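Local atomic coordinates of CDP-glucose 4,6-dehydratase (Salmonella enterica subsp. enterica serovar Typhi, PDB entry 1WVG), a protein that catalyses the NAD-dependent dehydration of CDP-D-glucose to CDP-4-dehydro-6-deoxy-D-glucose, a step toward the dideoxy sugar of the lipopolysaccharide O-antigen. Residues Y242-Q247 against M312-H317; V191-V196 against L236-G241; V221-P226 against F274-M279. All coordinates share one frame; numbering follows the deposited sequence.

Contact 1. Residues Y242-Q247 against M312-H317; sequences YIVVAQ and MQLGWH
On one side of the Rossmann sheet, helix 236-251 meets the C-terminal part of helix 308-314, and Val-244 and Val-245 of the first receive Leu-314 of the second. The nearest backbones are those of Val-245 and Leu-314, whose CA atoms are 7.5 Å apart. With CG beside the backbone N (chi1 -77°) and CD1 anti to CA (chi2 168°), Leu-314 stretches to its full length toward the valines. Its CD1 comes within 3.3 Å of Val-245 CG1, closer than ordinary van der Waals contact, while CD2 lies 3.9 Å from the same methyl. The fork of the leucine thus bears on one branch of Val-245, with the two side chains angled to each other. Val-244, one residue earlier, makes a lighter touch, its CG1 being 4.4 Å from Leu-314 CD2. Phe-262 and Trp-260 on strand 259-262 also touch Leu-314, and Val-245 reaches Phe-262 and Val-128, so the leucine side chain meets both the helix and strand 259-262.

After Leu-314 the chain leaves helical geometry: Gly-315 takes positive phi (66°), a conformation that suits glycine, and turns the backbone so that Trp-316 points back toward helix 236-251. Its side chain is partly shielded by residues 242-247 without close contact and packs edge-to-face with Phe-262, while the backbone O of Trp-316 accepts a hydrogen bond from Asn-311 ND2. Met-312, in helix 308-314, packs on Val-142 of the second subunit, another copy of the protein. No hydrogen bond crosses between residues 242-247 and 312-317, and the three touching residues are all buried and aliphatic. The joint therefore rests on hydrophobic burial and the fit of methyl groups, without polar directionality.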
loop_
_atom_site.group_PDB
_atom_site.type_symbol
_atom_site.label_atom_id
_atom_site.label_comp_id
_atom_site.label_asym_id
_atom_site.label_seq_id
_atom_site.Cartn_x
_atom_site.Cartn_y
_atom_site.Cartn_z
ATOM N N TYR A 242 -18.023 19.516 -11.418
ATOM C CA TYR A 242 -17.424 19.611 -12.770
ATOM C C TYR A 242 -17.281 21.075 -13.229
ATOM O O TYR A 242 -16.340 21.470 -13.904
ATOM C CB TYR A 242 -18.272 18.975 -13.897
ATOM C CG TYR A 242 -18.585 17.530 -13.683
ATOM C CD1 TYR A 242 -18.031 16.836 -12.604
ATOM C CD2 TYR A 242 -19.447 16.855 -14.551
ATOM C CE1 TYR A 242 -18.305 15.474 -12.425
ATOM C CE2 TYR A 242 -19.755 15.506 -14.354
ATOM C CZ TYR A 242 -19.173 14.805 -13.295
ATOM O OH TYR A 242 -19.467 13.464 -13.077
ATOM N N ILE A 243 -18.265 21.875 -12.882
ATOM C CA ILE A 243 -18.276 23.238 -13.341
ATOM C C ILE A 243 -17.205 24.032 -12.658
ATOM O O ILE A 243 -16.490 24.818 -13.293
ATOM C CB ILE A 243 -19.662 23.849 -13.140
ATOM C CG1 ILE A 243 -20.566 23.409 -14.263
ATOM C CG2 ILE A 243 -19.667 25.370 -13.079
ATOM C CD1 ILE A 243 -22.018 23.536 -13.813
ATOM N N VAL A 244 -17.110 23.795 -11.362
ATOM C CA VAL A 244 -16.120 24.492 -10.546
ATOM C C VAL A 244 -14.702 24.210 -10.998
ATOM O O VAL A 244 -13.862 25.120 -11.126
ATOM C CB VAL A 244 -16.298 24.243 -9.064
ATOM C CG1 VAL A 244 -15.002 24.626 -8.353
ATOM C CG2 VAL A 244 -17.492 25.055 -8.549
ATOM N N VAL A 245 -14.441 22.945 -11.302
ATOM C CA VAL A 245 -13.098 22.635 -11.731
ATOM C C VAL A 245 -12.820 23.245 -13.052
ATOM O O VAL A 245 -11.707 23.684 -13.289
ATOM C CB VAL A 245 -12.680 21.161 -11.707
ATOM C CG1 VAL A 245 -12.974 20.549 -10.351
ATOM C CG2 VAL A 245 -13.512 20.444 -12.743
ATOM N N ALA A 246 -13.817 23.263 -13.923
ATOM C CA ALA A 246 -13.519 23.880 -15.210
ATOM C C ALA A 246 -13.091 25.341 -15.021
ATOM O O ALA A 246 -12.198 25.863 -15.699
ATOM C CB ALA A 246 -14.738 23.825 -16.120
ATOM N N GLN A 247 -13.767 26.009 -14.101
ATOM C CA GLN A 247 -13.449 27.387 -13.811
ATOM C C GLN A 247 -11.964 27.538 -13.435
ATOM O O GLN A 247 -11.192 28.312 -14.015
ATOM C CB GLN A 247 -14.371 27.815 -12.668
ATOM C CG GLN A 247 -15.744 28.241 -13.228
ATOM C CD GLN A 247 -16.855 28.355 -12.197
ATOM O OE1 GLN A 247 -18.044 28.303 -12.561
ATOM N NE2 GLN A 247 -16.491 28.494 -10.917
ATOM N N MET A 312 -11.350 20.272 0.685
ATOM C CA MET A 312 -10.231 21.137 1.059
ATOM C C MET A 312 -9.644 21.907 -0.088
ATOM O O MET A 312 -9.438 23.098 -0.010
ATOM C CB MET A 312 -8.953 20.423 1.514
ATOM C CG MET A 312 -9.114 19.126 2.239
ATOM S SD MET A 312 -10.386 19.161 3.503
ATOM C CE MET A 312 -9.713 17.846 4.565
ATOM N N GLN A 313 -9.274 21.182 -1.113
ATOM C CA GLN A 313 -8.604 21.785 -2.248
ATOM C C GLN A 313 -9.389 22.677 -3.230
ATOM O O GLN A 313 -8.825 23.663 -3.740
ATOM C CB GLN A 313 -7.518 20.869 -2.891
ATOM C CG GLN A 313 -6.640 20.153 -1.849
ATOM C CD GLN A 313 -5.625 19.159 -2.422
ATOM O OE1 GLN A 313 -4.954 18.424 -1.675
ATOM N NE2 GLN A 313 -5.504 19.113 -3.748
ATOM N N LEU A 314 -10.650 22.329 -3.515
ATOM C CA LEU A 314 -11.460 23.119 -4.434
ATOM C C LEU A 314 -12.427 23.940 -3.624
ATOM O O LEU A 314 -13.060 24.873 -4.148
ATOM C CB LEU A 314 -12.321 22.214 -5.360
ATOM C CG LEU A 314 -11.539 21.573 -6.502
ATOM C CD1 LEU A 314 -12.382 20.492 -7.153
ATOM C CD2 LEU A 314 -11.160 22.639 -7.534
ATOM N N GLY A 315 -12.530 23.529 -2.350
ATOM C CA GLY A 315 -13.430 24.080 -1.352
ATOM C C GLY A 315 -14.861 23.756 -1.787
ATOM O O GLY A 315 -15.774 24.542 -1.610
ATOM N N TRP A 316 -15.075 22.586 -2.395
ATOM C CA TRP A 316 -16.405 22.222 -2.868
ATOM C C TRP A 316 -17.143 21.327 -1.883
ATOM O O TRP A 316 -16.579 20.383 -1.353
ATOM C CB TRP A 316 -16.288 21.529 -4.264
ATOM C CG TRP A 316 -17.551 20.868 -4.764
ATOM C CD1 TRP A 316 -18.466 21.385 -5.648
ATOM C CD2 TRP A 316 -18.055 19.574 -4.384
ATOM N NE1 TRP A 316 -19.495 20.505 -5.849
ATOM C CE2 TRP A 316 -19.263 19.382 -5.096
ATOM C CE3 TRP A 316 -17.572 18.569 -3.542
ATOM C CZ2 TRP A 316 -19.999 18.219 -4.965
ATOM C CZ3 TRP A 316 -18.300 17.420 -3.425
ATOM C CH2 TRP A 316 -19.494 17.261 -4.119
ATOM N N HIS A 317 -18.412 21.621 -1.644
ATOM C CA HIS A 317 -19.215 20.836 -0.729
ATOM C C HIS A 317 -20.588 20.598 -1.352
ATOM O O HIS A 317 -21.013 21.387 -2.212
ATOM C CB HIS A 317 -19.321 21.537 0.638
ATOM C CG HIS A 317 -17.986 22.079 1.118
ATOM N ND1 HIS A 317 -17.192 21.387 2.030
ATOM C CD2 HIS A 317 -17.314 23.230 0.790
ATOM C CE1 HIS A 317 -16.093 22.113 2.231
ATOM N NE2 HIS A 317 -16.129 23.232 1.495
#

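Contact 2. Residues V191-V196 against L236-G241; sequences VRAGNV and LEPLSG. With CXY (cytidine-5'-diphospho-beta-D-xylose), chain D.
Pro-238, in the first turn of helix 236-251, sets its ring against Ala-193 and Val-196 of the broken strand 187-197. The tight part lies at Pro-238 CG, 3.4 Å from Val-196 CG1 and closer than usual for two carbons; the valine crosses the ring at a slant. Next to it, Ala-193 CB sits 3.5 Å from Pro-238 CB, so CB faces the alanine and CG the valine, with Pro-238 CG also 4.0 Å from Ala-193 CB. The interruption at Gly-194 lets residues three apart face the helix together. Toward Val-191 the fit is looser: its side chain stays 5.8 Å from residues 236-241, and Tyr-242 packs there instead. Everything is buried, with no solvent side. In the helix, Ser-240 OG bonds to Glu-237 O at 2.6 Å, sharing that carbonyl with Gly-241 N.

Asn-195 points away from the proline, and its ND2 donates to phosphate oxygen O1B of CDP-xylose at 2.8 Å, nearly straight (164°). A strand with one face on a helix and its later residues reaching ligand is characteristic of the Rossmann fold of extended short-chain dehydrogenases, whose substrates bind beyond the C-terminal strand ends.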
loop_
_atom_site.group_PDB
_atom_site.type_symbol
_atom_site.label_atom_id
_atom_site.label_comp_id
_atom_site.label_asym_id
_atom_site.label_seq_id
_atom_site.Cartn_x
_atom_site.Cartn_y
_atom_site.Cartn_z
ATOM N N VAL A 191 -12.697 13.542 -13.383
ATOM C CA VAL A 191 -13.647 13.714 -12.326
ATOM C C VAL A 191 -14.430 12.437 -12.136
ATOM O O VAL A 191 -14.895 11.835 -13.101
ATOM C CB VAL A 191 -14.518 14.931 -12.618
ATOM C CG1 VAL A 191 -13.613 16.155 -12.569
ATOM C CG2 VAL A 191 -15.004 14.758 -14.036
ATOM N N ARG A 192 -14.516 12.027 -10.877
ATOM C CA ARG A 192 -15.159 10.792 -10.514
ATOM C C ARG A 192 -16.331 11.057 -9.646
ATOM O O ARG A 192 -16.160 11.366 -8.440
ATOM C CB ARG A 192 -14.179 9.863 -9.780
ATOM C CG ARG A 192 -12.846 9.857 -10.488
ATOM C CD ARG A 192 -11.685 9.469 -9.601
ATOM N NE ARG A 192 -10.493 9.613 -10.414
ATOM C CZ ARG A 192 -9.250 9.532 -9.966
ATOM N NH1 ARG A 192 -8.997 9.255 -8.677
ATOM N NH2 ARG A 192 -8.234 9.724 -10.843
ATOM N N ALA A 193 -17.523 10.914 -10.235
ATOM C CA ALA A 193 -18.710 11.185 -9.423
ATOM C C ALA A 193 -19.255 9.954 -8.765
ATOM O O ALA A 193 -18.751 8.861 -9.009
ATOM C CB ALA A 193 -19.788 11.837 -10.244
ATOM N N GLY A 194 -20.272 10.163 -7.925
ATOM C CA GLY A 194 -20.949 9.073 -7.242
ATOM C C GLY A 194 -22.053 8.500 -8.162
ATOM O O GLY A 194 -21.891 8.427 -9.388
ATOM N N ASN A 195 -23.166 8.064 -7.558
ATOM C CA ASN A 195 -24.314 7.539 -8.277
ATOM C C ASN A 195 -25.311 8.673 -8.348
ATOM O O ASN A 195 -25.871 9.002 -7.316
ATOM C CB ASN A 195 -24.950 6.354 -7.547
ATOM C CG ASN A 195 -24.267 5.068 -7.960
ATOM O OD1 ASN A 195 -23.033 4.981 -7.921
ATOM N ND2 ASN A 195 -25.038 4.044 -8.324
ATOM N N VAL A 196 -25.456 9.297 -9.536
ATOM C CA VAL A 196 -26.363 10.420 -9.735
ATOM C C VAL A 196 -27.779 9.942 -9.903
ATOM O O VAL A 196 -28.056 9.038 -10.678
ATOM C CB VAL A 196 -26.072 11.295 -10.969
ATOM C CG1 VAL A 196 -24.868 12.166 -10.718
ATOM C CG2 VAL A 196 -25.855 10.453 -12.223
ATOM N N LEU A 236 -27.259 17.209 -9.800
ATOM C CA LEU A 236 -26.662 18.562 -9.834
ATOM C C LEU A 236 -25.390 18.705 -8.999
ATOM O O LEU A 236 -24.570 19.600 -9.218
ATOM C CB LEU A 236 -27.647 19.690 -9.471
ATOM C CG LEU A 236 -28.823 19.808 -10.446
ATOM C CD1 LEU A 236 -29.800 20.871 -9.960
ATOM C CD2 LEU A 236 -28.258 20.235 -11.795
ATOM N N GLU A 237 -25.225 17.808 -8.031
ATOM C CA GLU A 237 -24.049 17.853 -7.170
ATOM C C GLU A 237 -22.690 17.710 -7.856
ATOM O O GLU A 237 -21.838 18.596 -7.735
ATOM C CB GLU A 237 -24.220 16.883 -6.001
ATOM C CG GLU A 237 -25.571 17.145 -5.311
ATOM C CD GLU A 237 -25.421 17.928 -4.039
ATOM O OE1 GLU A 237 -24.734 18.932 -3.949
ATOM O OE2 GLU A 237 -26.070 17.393 -3.035
ATOM N N PRO A 238 -22.466 16.603 -8.567
ATOM C CA PRO A 238 -21.192 16.416 -9.225
ATOM C C PRO A 238 -21.071 17.432 -10.332
ATOM O O PRO A 238 -19.994 17.959 -10.556
ATOM C CB PRO A 238 -21.208 15.010 -9.811
ATOM C CG PRO A 238 -22.659 14.540 -9.821
ATOM C CD PRO A 238 -23.412 15.499 -8.922
ATOM N N LEU A 239 -22.201 17.730 -11.021
ATOM C CA LEU A 239 -22.173 18.739 -12.070
ATOM C C LEU A 239 -21.519 20.024 -11.579
ATOM O O LEU A 239 -20.698 20.629 -12.255
ATOM C CB LEU A 239 -23.578 19.055 -12.604
ATOM C CG LEU A 239 -24.048 17.919 -13.519
ATOM C CD1 LEU A 239 -25.278 18.308 -14.343
ATOM C CD2 LEU A 239 -22.888 17.513 -14.404
ATOM N N SER A 240 -21.929 20.456 -10.400
ATOM C CA SER A 240 -21.377 21.679 -9.753
ATOM C C SER A 240 -19.884 21.516 -9.592
ATOM O O SER A 240 -19.107 22.444 -9.848
ATOM C CB SER A 240 -22.046 22.046 -8.410
ATOM O OG SER A 240 -21.756 21.131 -7.376
ATOM N N GLY A 241 -19.503 20.301 -9.173
ATOM C CA GLY A 241 -18.100 20.011 -9.028
ATOM C C GLY A 241 -17.423 20.130 -10.375
ATOM O O GLY A 241 -16.370 20.783 -10.492
HETATM O O1B CXY D . -24.086 1.644 -9.507
HETATM P PB CXY D . -24.621 1.474 -10.915
HETATM O O2B CXY D . -24.487 0.076 -11.459
HETATM O "O1'" CXY D . -23.866 2.537 -11.917
HETATM O O3A CXY D . -26.061 1.960 -10.636
HETATM P PA CXY D . -27.501 1.163 -10.603
HETATM O O1A CXY D . -28.515 2.223 -10.354
HETATM O O2A CXY D . -27.712 0.396 -11.848
HETATM O O5D CXY D . -27.280 0.161 -9.385
HETATM C C5D CXY D . -27.336 0.696 -8.056
HETATM C C4D CXY D . -27.483 -0.449 -7.084
HETATM O O4D CXY D . -28.896 -0.752 -6.973
HETATM C C3D CXY D . -26.755 -1.754 -7.405
HETATM O O3D CXY D . -26.252 -2.506 -6.243
HETATM C C2D CXY D . -27.910 -2.481 -8.117
HETATM O O2D CXY D . -27.657 -3.888 -8.080
HETATM C C1D CXY D . -29.063 -2.117 -7.209
HETATM N N1 CXY D . -30.381 -2.314 -7.821
HETATM C C6 CXY D . -30.733 -1.614 -8.964
HETATM C C5 CXY D . -31.904 -1.738 -9.536
HETATM C C4 CXY D . -32.888 -2.627 -9.021
HETATM N N3 CXY D . -32.485 -3.298 -7.855
HETATM C C2 CXY D . -31.259 -3.195 -7.219
HETATM N N4 CXY D . -33.995 -2.834 -9.505
HETATM O O2 CXY D . -30.964 -3.838 -6.205
HETATM C "C1'" CXY D . -24.470 3.819 -11.939
HETATM C "C2'" CXY D . -24.404 4.287 -13.372
HETATM C "C3'" CXY D . -22.934 4.359 -13.735
HETATM C "C4'" CXY D . -22.206 5.331 -12.807
HETATM C "C5'" CXY D . -22.410 4.909 -11.358
HETATM O "O2'" CXY D . -25.052 3.360 -14.269
HETATM O "O3'" CXY D . -22.798 4.875 -15.072
HETATM O "O4'" CXY D . -20.819 5.376 -13.136
HETATM O "O5'" CXY D . -23.804 4.777 -11.061
#

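Contact 3. Residues V221-P226 against F274-M279; sequences VIIRNP and FIVDKM. With CXY (cytidine-5'-diphospho-beta-D-xylose), chain D.
Strand 221-223 lies beside helix 272-283 with Ile-223 and Val-276 nearest, their CA atoms 8.3 Å apart, and no hydrogen bond joins the two segments. One methyl of the helix does the work. Val-276 CG2 stands anti to the backbone N, CG1 taking the position between N and the carbonyl carbon (chi1 70°). This CG2 touches Val-221 CG1 at 4.1 Å and Ile-223 CD1 at 4.2 Å, the valine sliding past both side chains in the opposite direction. Ile-223 CD1 also lies close to the cytosine of CDP-xylose, so this isoleucine meets both helix and nucleotide.

The backbone from Ile-222 to Asn-225 reads the polar edge of the base. The amino group N4 of the ligand donates to Ile-222 O at 2.8 Å. Arg-224 N donates to N3 of CXY at 3.1 Å, almost linearly (175°). Asn-225 N donates to O2 of CXY at 2.6 Å. One backbone acceptor and two backbone donors thus match the cytosine pattern, consistent with selection of a CDP-sugar. Asn-225 ND2 adds a bond of 2.7 Å to ribose hydroxyl O2D of CXY. Arg-224 runs out extended from CG to NE and lays its guanidinium over the base, with C5 of CXY 3.2 Å above the guanidinium plane and displaced toward its rim. Glu-299, in a salt bridge with Arg-224 NE, and Asp-205 O, bonded to NH2, hold that group in place.

Around this, strand 221-223 pairs in parallel with strand 289-291, whose Trp-289 packs on Val-221, Ile-223 and Val-276. Helix 207-216 lies against Val-221, Ile-223 and Met-279, while helix 322-337 packs on helix 272-283 through Phe-274, Lys-278 and Met-279.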
loop_
_atom_site.group_PDB
_atom_site.type_symbol
_atom_site.label_atom_id
_atom_site.label_comp_id
_atom_site.label_asym_id
_atom_site.label_seq_id
_atom_site.Cartn_x
_atom_site.Cartn_y
_atom_site.Cartn_z
ATOM N N VAL A 221 -41.753 -2.447 -7.586
ATOM C CA VAL A 221 -40.460 -2.433 -8.211
ATOM C C VAL A 221 -39.726 -3.622 -7.673
ATOM O O VAL A 221 -39.842 -3.980 -6.484
ATOM C CB VAL A 221 -39.711 -1.102 -8.009
ATOM C CG1 VAL A 221 -39.671 -0.693 -6.530
ATOM C CG2 VAL A 221 -38.294 -1.190 -8.565
ATOM N N ILE A 222 -38.995 -4.228 -8.584
ATOM C CA ILE A 222 -38.196 -5.380 -8.236
ATOM C C ILE A 222 -36.726 -5.083 -7.871
ATOM O O ILE A 222 -35.919 -4.737 -8.744
ATOM C CB ILE A 222 -38.286 -6.453 -9.285
ATOM C CG1 ILE A 222 -39.703 -7.038 -9.214
ATOM C CG2 ILE A 222 -37.216 -7.491 -8.955
ATOM C CD1 ILE A 222 -39.970 -8.135 -10.234
ATOM N N ILE A 223 -36.406 -5.254 -6.561
ATOM C CA ILE A 223 -35.093 -5.033 -5.931
ATOM C C ILE A 223 -34.167 -6.243 -5.926
ATOM O O ILE A 223 -34.463 -7.299 -5.337
ATOM C CB ILE A 223 -35.261 -4.539 -4.512
ATOM C CG1 ILE A 223 -36.094 -3.278 -4.573
ATOM C CG2 ILE A 223 -33.900 -4.242 -3.900
ATOM C CD1 ILE A 223 -35.400 -2.143 -5.320
ATOM N N ARG A 224 -33.010 -6.068 -6.576
ATOM C CA ARG A 224 -32.073 -7.156 -6.628
ATOM C C ARG A 224 -31.034 -7.220 -5.525
ATOM O O ARG A 224 -30.654 -8.337 -5.162
ATOM C CB ARG A 224 -31.485 -7.459 -7.993
ATOM C CG ARG A 224 -31.290 -6.271 -8.916
ATOM C CD ARG A 224 -30.185 -6.560 -9.910
ATOM N NE ARG A 224 -29.671 -5.380 -10.601
ATOM C CZ ARG A 224 -30.436 -4.565 -11.312
ATOM N NH1 ARG A 224 -31.760 -4.773 -11.436
ATOM N NH2 ARG A 224 -29.853 -3.514 -11.892
ATOM N N ASN A 225 -30.575 -6.058 -5.008
ATOM C CA ASN A 225 -29.517 -5.975 -3.958
ATOM C C ASN A 225 -29.742 -4.911 -2.891
ATOM O O ASN A 225 -29.070 -3.874 -2.901
ATOM C CB ASN A 225 -28.207 -5.579 -4.660
ATOM C CG ASN A 225 -27.752 -6.649 -5.620
ATOM O OD1 ASN A 225 -27.451 -7.764 -5.196
ATOM N ND2 ASN A 225 -27.687 -6.314 -6.905
ATOM N N PRO A 226 -30.676 -5.188 -1.981
ATOM C CA PRO A 226 -31.144 -4.323 -0.915
ATOM C C PRO A 226 -30.100 -3.771 0.017
ATOM O O PRO A 226 -30.267 -2.686 0.591
ATOM C CB PRO A 226 -32.140 -5.139 -0.084
ATOM C CG PRO A 226 -32.147 -6.533 -0.664
ATOM C CD PRO A 226 -31.287 -6.541 -1.919
ATOM N N PHE A 274 -32.763 1.223 1.877
ATOM C CA PHE A 274 -33.144 2.471 2.469
ATOM C C PHE A 274 -33.825 3.358 1.458
ATOM O O PHE A 274 -34.818 4.048 1.692
ATOM C CB PHE A 274 -31.858 3.198 2.899
ATOM C CG PHE A 274 -32.163 4.621 3.281
ATOM C CD1 PHE A 274 -32.445 4.938 4.612
ATOM C CD2 PHE A 274 -32.168 5.656 2.345
ATOM C CE1 PHE A 274 -32.757 6.240 5.009
ATOM C CE2 PHE A 274 -32.498 6.963 2.710
ATOM C CZ PHE A 274 -32.786 7.251 4.047
ATOM N N ILE A 275 -33.219 3.425 0.309
ATOM C CA ILE A 275 -33.763 4.294 -0.713
ATOM C C ILE A 275 -35.150 3.870 -1.143
ATOM O O ILE A 275 -36.081 4.680 -1.175
ATOM C CB ILE A 275 -32.837 4.428 -1.914
ATOM C CG1 ILE A 275 -31.766 5.466 -1.563
ATOM C CG2 ILE A 275 -33.628 4.913 -3.129
ATOM C CD1 ILE A 275 -30.374 4.974 -1.912
ATOM N N VAL A 276 -35.271 2.590 -1.490
ATOM C CA VAL A 276 -36.557 2.122 -1.929
ATOM C C VAL A 276 -37.605 2.335 -0.841
ATOM O O VAL A 276 -38.710 2.774 -1.125
ATOM C CB VAL A 276 -36.494 0.700 -2.427
ATOM C CG1 VAL A 276 -36.246 -0.207 -1.232
ATOM C CG2 VAL A 276 -37.851 0.370 -3.043
ATOM N N ASP A 277 -37.259 2.063 0.423
ATOM C CA ASP A 277 -38.223 2.259 1.492
ATOM C C ASP A 277 -38.690 3.709 1.562
ATOM O O ASP A 277 -39.871 4.085 1.736
ATOM C CB ASP A 277 -37.647 1.759 2.833
ATOM C CG ASP A 277 -37.840 0.285 3.067
ATOM O OD1 ASP A 277 -38.510 -0.432 2.351
ATOM O OD2 ASP A 277 -37.177 -0.167 4.090
ATOM N N LYS A 278 -37.723 4.577 1.413
ATOM C CA LYS A 278 -38.042 5.993 1.485
ATOM C C LYS A 278 -38.942 6.465 0.323
ATOM O O LYS A 278 -39.924 7.243 0.462
ATOM C CB LYS A 278 -36.734 6.775 1.593
ATOM C CG LYS A 278 -36.982 8.224 2.007
ATOM C CD LYS A 278 -37.862 8.375 3.247
ATOM C CE LYS A 278 -37.202 9.152 4.381
ATOM N NZ LYS A 278 -37.372 8.526 5.702
ATOM N N MET A 279 -38.530 5.982 -0.848
ATOM C CA MET A 279 -39.202 6.255 -2.093
ATOM C C MET A 279 -40.676 5.803 -1.982
ATOM O O MET A 279 -41.609 6.556 -2.302
ATOM C CB MET A 279 -38.421 5.578 -3.247
ATOM C CG MET A 279 -37.140 6.343 -3.641
ATOM S SD MET A 279 -37.524 8.018 -4.288
ATOM C CE MET A 279 -37.767 7.583 -6.036
HETATM O O1B CXY D . -24.086 1.644 -9.507
HETATM P PB CXY D . -24.621 1.474 -10.915
HETATM O O2B CXY D . -24.487 0.076 -11.459
HETATM O "O1'" CXY D . -23.866 2.537 -11.917
HETATM O O3A CXY D . -26.061 1.960 -10.636
HETATM P PA CXY D . -27.501 1.163 -10.603
HETATM O O1A CXY D . -28.515 2.223 -10.354
HETATM O O2A CXY D . -27.712 0.396 -11.848
HETATM O O5D CXY D . -27.280 0.161 -9.385
HETATM C C5D CXY D . -27.336 0.696 -8.056
HETATM C C4D CXY D . -27.483 -0.449 -7.084
HETATM O O4D CXY D . -28.896 -0.752 -6.973
HETATM C C3D CXY D . -26.755 -1.754 -7.405
HETATM O O3D CXY D . -26.252 -2.506 -6.243
HETATM C C2D CXY D . -27.910 -2.481 -8.117
HETATM O O2D CXY D . -27.657 -3.888 -8.080
HETATM C C1D CXY D . -29.063 -2.117 -7.209
HETATM N N1 CXY D . -30.381 -2.314 -7.821
HETATM C C6 CXY D . -30.733 -1.614 -8.964
HETATM C C5 CXY D . -31.904 -1.738 -9.536
HETATM C C4 CXY D . -32.888 -2.627 -9.021
HETATM N N3 CXY D . -32.485 -3.298 -7.855
HETATM C C2 CXY D . -31.259 -3.195 -7.219
HETATM N N4 CXY D . -33.995 -2.834 -9.505
HETATM O O2 CXY D . -30.964 -3.838 -6.205
HETATM C "C1'" CXY D . -24.470 3.819 -11.939
HETATM C "C2'" CXY D . -24.404 4.287 -13.372
HETATM C "C3'" CXY D . -22.934 4.359 -13.735
HETATM C "C4'" CXY D . -22.206 5.331 -12.807
HETATM C "C5'" CXY D . -22.410 4.909 -11.358
HETATM O "O2'" CXY D . -25.052 3.360 -14.269
HETATM O "O3'" CXY D . -22.798 4.875 -15.072
HETATM O "O4'" CXY D . -20.819 5.376 -13.136
HETATM O "O5'" CXY D . -23.804 4.777 -11.061
#

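Overall arrangement
Contacts 1 and 2 share helix 236-251 and follow one another along the chain, with centres 11 Å apart. They join through Trp-316 NE1, 2.8 Å from Ser-240 OG in a probable hydrogen bond, and through Tyr-242 OH packing 3.3 Å from Ala-193 CB. Contact 3 lies apart, its centre 22 Å from that of contact 2 and 32 Å from that of contact 1, yet contacts 2 and 3 hold different parts of the same ligand, contact 2 the diphosphate and contact 3 the cytidine. The side chain of Val-196 is about 5 Å from the bound ADP-ribose, whereas Val-245 in contact 1 is about 13 Å away, so contact 1 lies farther from the cofactor site.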